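Local atomic coordinates of esterase (Pseudomonas putida, PDB entry 1ZOI), a protein that probably hydrolyses ester bonds stereoselectively, as an alpha/beta-hydrolase-fold esterase linked to the synthesis of D-beta-acetylthioisobutyric acid. Residues A80-V83 with A84-I88. Sequence-based numbering, arbitrary orientation.
Sequences AAVV and AHLGI
Ile88 lays its CG1 methylene against Val83, 3.7 Å from Val83 CA and 4.0 Å from Val83 CG1, and this overlap is the apolar half of a Schellman motif that ends helix 72-86. The polar half centres on the carbonyl of Val83. Ile88 N reaches Val83 O at 3.2 Å, lying in the carbonyl plane with an N-H...O angle of 153°, good geometry for a hydrogen bond; its donor five residues after the acceptor, with Gly87 as the C-prime residue just before it, makes this the six-to-one bond of the motif. Gly87 N is nearer to the same Val83 O, at 2.8 Å, but its N-H is poorly aimed and the bond is weak; the motif's second bond, from Gly87 N to Ala84 O, is weak as well. The turn is made at Gly87, whose phi of 65° takes the chain out of the helix and brings Ile88 back alongside Val83. There chi1 of 57° sets Ile88 CG1 between its own backbone N and carbonyl carbon, on the side facing Val83. Upstream the helix is regular: Ala84 N to Ala80 O and His85 N to Ala81 O are both 3.0 Å.

Within the alpha/beta hydrolase fold, helix 72-86 belongs to the crossover joining parallel strands 51-55 and 92-96. Its end is seated on the sheet: Ile88 touches Val24 and His26 of one strand and Arg51 and Val53 of the next, while Leu86 also reaches Tyr14. One turn apart on this side of the helix, Val82 CG1 and Leu86 CD1 meet loosely at 4.3 Å, alongside the hydrogen bond from Leu86 N to Val82 O.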
# COMPACT_ATOMS: atom_id res chain seq x y z
N ALA A 80 8.23 -21.87 -10.83
CA ALA A 80 7.90 -23.29 -10.76
C ALA A 80 6.96 -23.59 -9.60
O ALA A 80 6.04 -24.39 -9.74
CB ALA A 80 9.19 -24.12 -10.63
N ALA A 81 7.18 -22.94 -8.46
CA ALA A 81 6.32 -23.17 -7.30
C ALA A 81 4.89 -22.71 -7.58
O ALA A 81 3.91 -23.36 -7.19
CB ALA A 81 6.89 -22.46 -6.08
N VAL A 82 4.77 -21.57 -8.26
CA VAL A 82 3.46 -21.03 -8.59
C VAL A 82 2.73 -21.97 -9.55
O VAL A 82 1.57 -22.32 -9.34
CB VAL A 82 3.58 -19.62 -9.24
CG1 VAL A 82 2.23 -19.16 -9.76
CG2 VAL A 82 4.10 -18.63 -8.20
N VAL A 83 3.43 -22.38 -10.60
CA VAL A 83 2.86 -23.28 -11.60
C VAL A 83 2.38 -24.60 -10.99
O VAL A 83 1.28 -25.06 -11.29
CB VAL A 83 3.88 -23.58 -12.72
CG1 VAL A 83 3.33 -24.63 -13.66
CG2 VAL A 83 4.19 -22.31 -13.49
N ALA A 84 3.21 -25.21 -10.14
CA ALA A 84 2.85 -26.49 -9.51
C ALA A 84 1.65 -26.32 -8.59
O ALA A 84 0.74 -27.14 -8.57
CB ALA A 84 4.03 -27.04 -8.73
N HIS A 85 1.67 -25.24 -7.82
CA HIS A 85 0.60 -24.95 -6.88
C HIS A 85 -0.77 -24.86 -7.56
O HIS A 85 -1.76 -25.41 -7.08
CB HIS A 85 0.91 -23.65 -6.13
CG HIS A 85 0.02 -23.39 -4.96
ND1 HIS A 85 -0.99 -22.45 -4.98
CD2 HIS A 85 -0.01 -23.95 -3.73
CE1 HIS A 85 -1.60 -22.44 -3.81
NE2 HIS A 85 -1.03 -23.34 -3.03
N LEU A 86 -0.81 -24.17 -8.70
CA LEU A 86 -2.05 -23.97 -9.45
C LEU A 86 -2.34 -25.01 -10.52
O LEU A 86 -3.44 -25.03 -11.09
CB LEU A 86 -2.05 -22.59 -10.10
CG LEU A 86 -2.01 -21.41 -9.14
CD1 LEU A 86 -1.91 -20.11 -9.94
CD2 LEU A 86 -3.25 -21.41 -8.25
N GLY A 87 -1.37 -25.87 -10.82
CA GLY A 87 -1.58 -26.88 -11.84
C GLY A 87 -1.76 -26.27 -13.22
O GLY A 87 -2.54 -26.77 -14.03
N ILE A 88 -1.02 -25.20 -13.49
CA ILE A 88 -1.13 -24.52 -14.78
C ILE A 88 0.02 -24.82 -15.74
O ILE A 88 0.52 -23.93 -16.42
CB ILE A 88 -1.23 -22.99 -14.60
CG1 ILE A 88 -0.02 -22.47 -13.82
CG2 ILE A 88 -2.52 -22.65 -13.88
CD1 ILE A 88 0.03 -20.96 -13.73